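Local coordinates for protein SusD homolog (Bacteroides thetaiotaomicron, PDB 3EHM) that probably binds mucin O-glycans as a SusD-like outer-membrane lipoprotein, helping this gut symbiont to capture host glycans, at residues A[98-101]-A[102-105]; A[127-130]-A[131-135]. All coordinates share one frame; numbering follows the deposited sequence.

Interaction 1. Residues A[98-101]-A[102-105]; sequences QIFL and PWNE
Phe-100 and Asn-104 lie side by side one turn apart on helix 85-110. The CB of Asn-104 sits over one face of the phenyl ring in a CH-pi contact, 4.3 Å from the ring centroid and nearer the rim than the middle. The amide plane is nearly parallel to the ring, 15° apart, with Asn-104 CG 4.0 Å from Phe-100 CZ. Both side chains set CG anti to the backbone N (chi1 176° in Phe-100, -170° in Asn-104), which keeps them alongside. In the backbone between the same residues, Asn-104 N donates to Phe-100 O at 2.8 Å. The segment is a proline-kinked alpha-helix: Pro-102 has no N-H to give, and its CD lies 3.1 Å from Gln-98 O, where an amide donor would otherwise stand. Regular bonding resumes with Trp-103 N to Ile-99 O at 3.2 Å; next, Glu-105 N to Leu-101 O is weak at 3.3 Å. On the packed side, Ile-99 and Phe-100 meet Trp-133 of helix 116-140, Trp-103 NE1 bonds to Asn-126, and buried Pro-102 rests on Asn-31 and Met-32 of helix 23-36. Replacing Phe-100 by an alanine would probably open a gap beside Trp-133 and leave the Asn-104 side chain without the ring it lies against. Leu-101 faces solvent, while partly exposed Glu-105 links to helix 23-36 through a salt bridge with Arg-28.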
loop_
_atom_site.group_PDB
_atom_site.type_symbol
_atom_site.label_atom_id
_atom_site.label_comp_id
_atom_site.label_asym_id
_atom_site.label_seq_id
_atom_site.Cartn_x
_atom_site.Cartn_y
_atom_site.Cartn_z
ATOM N N GLN A 98 3.029 -16.854 -4.645
ATOM C CA GLN A 98 2.624 -16.865 -6.054
ATOM C C GLN A 98 3.717 -16.292 -6.951
ATOM O O GLN A 98 4.036 -16.867 -7.993
ATOM C CB GLN A 98 1.317 -16.085 -6.271
ATOM C CG GLN A 98 0.056 -16.798 -5.760
ATOM C CD GLN A 98 -0.303 -18.077 -6.527
ATOM O OE1 GLN A 98 -1.225 -18.802 -6.143
ATOM N NE2 GLN A 98 0.414 -18.351 -7.611
ATOM N N ILE A 99 4.308 -15.172 -6.544
ATOM C CA ILE A 99 5.362 -14.563 -7.346
ATOM C C ILE A 99 6.696 -15.316 -7.200
ATOM O O ILE A 99 7.559 -15.241 -8.074
ATOM C CB ILE A 99 5.532 -13.065 -6.983
ATOM C CG1 ILE A 99 6.327 -12.357 -8.081
ATOM C CG2 ILE A 99 6.224 -12.915 -5.637
ATOM C CD1 ILE A 99 6.363 -10.848 -7.933
ATOM N N PHE A 100 6.855 -16.057 -6.105
ATOM C CA PHE A 100 8.080 -16.832 -5.882
ATOM C C PHE A 100 8.292 -17.842 -7.005
ATOM O O PHE A 100 9.408 -18.019 -7.488
ATOM C CB PHE A 100 8.013 -17.608 -4.563
ATOM C CG PHE A 100 9.211 -18.493 -4.322
ATOM C CD1 PHE A 100 10.383 -17.970 -3.786
ATOM C CD2 PHE A 100 9.176 -19.844 -4.660
ATOM C CE1 PHE A 100 11.509 -18.777 -3.590
ATOM C CE2 PHE A 100 10.297 -20.661 -4.471
ATOM C CZ PHE A 100 11.464 -20.123 -3.933
ATOM N N LEU A 101 7.208 -18.503 -7.404
ATOM C CA LEU A 101 7.254 -19.518 -8.452
ATOM C C LEU A 101 7.957 -19.075 -9.731
ATOM O O LEU A 101 9.017 -19.601 -10.073
ATOM C CB LEU A 101 5.837 -20.005 -8.789
ATOM C CG LEU A 101 5.244 -21.139 -7.944
ATOM C CD1 LEU A 101 6.072 -22.401 -8.158
ATOM C CD2 LEU A 101 5.219 -20.755 -6.479
ATOM N N PRO A 102 7.373 -18.109 -10.462
ATOM C CA PRO A 102 8.029 -17.668 -11.694
ATOM C C PRO A 102 9.399 -17.023 -11.465
ATOM O O PRO A 102 10.298 -17.152 -12.303
ATOM C CB PRO A 102 7.008 -16.705 -12.299
ATOM C CG PRO A 102 6.335 -16.129 -11.098
ATOM C CD PRO A 102 6.136 -17.341 -10.220
ATOM N N TRP A 103 9.571 -16.327 -10.347
ATOM C CA TRP A 103 10.866 -15.706 -10.083
ATOM C C TRP A 103 11.944 -16.769 -9.952
ATOM O O TRP A 103 13.036 -16.627 -10.502
ATOM C CB TRP A 103 10.865 -14.884 -8.791
ATOM C CG TRP A 103 12.255 -14.407 -8.458
ATOM C CD1 TRP A 103 12.905 -13.329 -8.996
ATOM C CD2 TRP A 103 13.210 -15.072 -7.620
ATOM N NE1 TRP A 103 14.207 -13.289 -8.551
ATOM C CE2 TRP A 103 14.421 -14.346 -7.706
ATOM C CE3 TRP A 103 13.163 -16.214 -6.809
ATOM C CZ2 TRP A 103 15.575 -14.726 -7.011
ATOM C CZ3 TRP A 103 14.310 -16.591 -6.117
ATOM C CH2 TRP A 103 15.501 -15.847 -6.226
ATOM N N ASN A 104 11.635 -17.826 -9.209
ATOM C CA ASN A 104 12.582 -18.906 -8.980
ATOM C C ASN A 104 13.034 -19.574 -10.273
ATOM O O ASN A 104 14.196 -19.960 -10.398
ATOM C CB ASN A 104 11.979 -19.946 -8.036
ATOM C CG ASN A 104 12.998 -20.969 -7.568
ATOM O OD1 ASN A 104 14.084 -20.617 -7.104
ATOM N ND2 ASN A 104 12.645 -22.244 -7.678
ATOM N N GLU A 105 12.121 -19.712 -11.232
ATOM C CA GLU A 105 12.476 -20.329 -12.509
ATOM C C GLU A 105 13.396 -19.401 -13.300
ATOM O O GLU A 105 14.339 -19.855 -13.945
ATOM C CB GLU A 105 11.224 -20.643 -13.328
ATOM C CG GLU A 105 10.212 -21.495 -12.587
ATOM C CD GLU A 105 9.112 -22.018 -13.491
ATOM O OE1 GLU A 105 8.747 -21.316 -14.461
ATOM O OE2 GLU A 105 8.605 -23.130 -13.220
#

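Interaction 2. Residues A[127-130]-A[131-135]; sequences IVRN and IAWLR
Trp-133 N donates to Arg-129 O at 2.8 Å, within the carbonyl plane, and the side chains of the same two residues also meet. The guanidinium is held from its edge: NH2 of Arg-129 bonds to a lone pair of Asn-130 OD1 at 3.1 Å, only 2° out of the guanidinium plane, and NE makes a weaker bond to the same oxygen. Tyr-145 OH also bonds to that OD1; the arginine and the tyrosine hydroxyl thus share one acceptor on the buried Asn-130, which probably restrains the rotation of the amide. A bend at chi3 (72°) folds the arginine over the indole. Its CD stands 3.6 Å from the centroid of the six-membered ring of Trp-133 in a CH-pi contact, while Trp-133 CZ3 lies over one face of the guanidinium, the two planes 19° apart. On another side of the helix, Ile-127 CG2 touches Ile-131 CD1 at 4.1 Å. Every touching residue is buried, as befits a core helix of the TPR-like SusD fold. Ile-127, Ile-131 and Leu-134 pack on helix 197-215, Val-128 and Ile-131 also on helix 23-36, and Ala-132 and Trp-133 on helix 85-110.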
loop_
_atom_site.group_PDB
_atom_site.type_symbol
_atom_site.label_atom_id
_atom_site.label_comp_id
_atom_site.label_asym_id
_atom_site.label_seq_id
_atom_site.Cartn_x
_atom_site.Cartn_y
_atom_site.Cartn_z
ATOM N N ILE A 127 13.989 -6.673 -9.113
ATOM C CA ILE A 127 13.307 -5.459 -8.673
ATOM C C ILE A 127 11.816 -5.750 -8.497
ATOM O O ILE A 127 11.220 -5.400 -7.478
ATOM C CB ILE A 127 13.481 -4.312 -9.691
ATOM C CG1 ILE A 127 14.956 -3.902 -9.762
ATOM C CG2 ILE A 127 12.599 -3.119 -9.295
ATOM C CD1 ILE A 127 15.261 -2.893 -10.862
ATOM N N VAL A 128 11.215 -6.397 -9.492
ATOM C CA VAL A 128 9.798 -6.741 -9.416
ATOM C C VAL A 128 9.545 -7.646 -8.210
ATOM O O VAL A 128 8.564 -7.474 -7.491
ATOM C CB VAL A 128 9.324 -7.454 -10.700
ATOM C CG1 VAL A 128 7.885 -7.914 -10.545
ATOM C CG2 VAL A 128 9.439 -6.507 -11.881
ATOM N N ARG A 129 10.438 -8.605 -7.984
ATOM C CA ARG A 129 10.291 -9.511 -6.849
ATOM C C ARG A 129 10.342 -8.732 -5.534
ATOM O O ARG A 129 9.531 -8.955 -4.631
ATOM C CB ARG A 129 11.408 -10.554 -6.843
ATOM C CG ARG A 129 11.239 -11.609 -5.758
ATOM C CD ARG A 129 12.540 -12.336 -5.463
ATOM N NE ARG A 129 13.482 -11.483 -4.741
ATOM C CZ ARG A 129 14.615 -11.916 -4.201
ATOM N NH1 ARG A 129 14.953 -13.194 -4.304
ATOM N NH2 ARG A 129 15.403 -11.077 -3.543
ATOM N N ASN A 130 11.296 -7.814 -5.435
ATOM C CA ASN A 130 11.460 -7.025 -4.224
ATOM C C ASN A 130 10.318 -6.056 -3.943
ATOM O O ASN A 130 10.010 -5.792 -2.785
ATOM C CB ASN A 130 12.805 -6.294 -4.249
ATOM C CG ASN A 130 13.983 -7.260 -4.228
ATOM O OD1 ASN A 130 13.888 -8.350 -3.664
ATOM N ND2 ASN A 130 15.095 -6.861 -4.834
ATOM N N ILE A 131 9.679 -5.526 -4.981
ATOM C CA ILE A 131 8.553 -4.625 -4.753
ATOM C C ILE A 131 7.436 -5.457 -4.130
ATOM O O ILE A 131 6.734 -5.010 -3.225
ATOM C CB ILE A 131 8.021 -4.015 -6.056
ATOM C CG1 ILE A 131 9.077 -3.106 -6.678
ATOM C CG2 ILE A 131 6.751 -3.209 -5.768
ATOM C CD1 ILE A 131 8.683 -2.585 -8.045
ATOM N N ALA A 132 7.283 -6.682 -4.619
ATOM C CA ALA A 132 6.250 -7.574 -4.106
ATOM C C ALA A 132 6.568 -8.046 -2.688
ATOM O O ALA A 132 5.701 -8.033 -1.813
ATOM C CB ALA A 132 6.092 -8.774 -5.031
ATOM N N TRP A 133 7.811 -8.452 -2.453
ATOM C CA TRP A 133 8.179 -8.939 -1.130
ATOM C C TRP A 133 8.330 -7.847 -0.084
ATOM O O TRP A 133 8.393 -8.140 1.109
ATOM C CB TRP A 133 9.433 -9.809 -1.213
ATOM C CG TRP A 133 9.160 -11.120 -1.892
ATOM C CD1 TRP A 133 7.959 -11.555 -2.392
ATOM C CD2 TRP A 133 10.097 -12.174 -2.136
ATOM N NE1 TRP A 133 8.094 -12.814 -2.925
ATOM C CE2 TRP A 133 9.395 -13.218 -2.783
ATOM C CE3 TRP A 133 11.462 -12.340 -1.868
ATOM C CZ2 TRP A 133 10.014 -14.413 -3.168
ATOM C CZ3 TRP A 133 12.078 -13.528 -2.250
ATOM C CH2 TRP A 133 11.352 -14.548 -2.893
ATOM N N LEU A 134 8.384 -6.592 -0.525
ATOM C CA LEU A 134 8.445 -5.481 0.414
ATOM C C LEU A 134 7.062 -5.476 1.070
ATOM O O LEU A 134 6.926 -5.227 2.266
ATOM C CB LEU A 134 8.690 -4.153 -0.309
ATOM C CG LEU A 134 8.568 -2.894 0.565
ATOM C CD1 LEU A 134 9.492 -3.006 1.776
ATOM C CD2 LEU A 134 8.921 -1.660 -0.259
ATOM N N ARG A 135 6.037 -5.764 0.271
ATOM C CA ARG A 135 4.670 -5.835 0.778
ATOM C C ARG A 135 4.569 -7.026 1.729
ATOM O O ARG A 135 3.969 -6.934 2.801
ATOM C CB ARG A 135 3.676 -6.032 -0.375
ATOM C CG ARG A 135 3.443 -4.794 -1.233
ATOM C CD ARG A 135 2.978 -5.180 -2.632
ATOM N NE ARG A 135 1.692 -5.879 -2.660
ATOM C CZ ARG A 135 0.509 -5.282 -2.560
ATOM N NH1 ARG A 135 0.436 -3.963 -2.417
ATOM N NH2 ARG A 135 -0.604 -5.999 -2.635
#

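In the fold
Interactions 1 and 2 lie on consecutive helices, 85-110 and 116-140, with centres about 12 Å apart, and their side chains interlock. Arg-129 extends its guanidinium to the indole of Trp-103 as a cation-pi partner, NH1 coming 3.2 Å from Trp-103 CZ2; the cation thus lies against two tryptophans, one from each contact. Phe-100 CD1 packs 3.6 Å from Trp-133 CZ2, and Ile-99 CD1 reaches Ala-132 CB at the same distance. Interaction 2 is the deeper, about 12 Å from the chain centre against about 21 Å for interaction 1, centre to centre. Together they join the two helices through aromatic and aliphatic packing, with the Arg-129 cation contacting both Trp-103 and Trp-133.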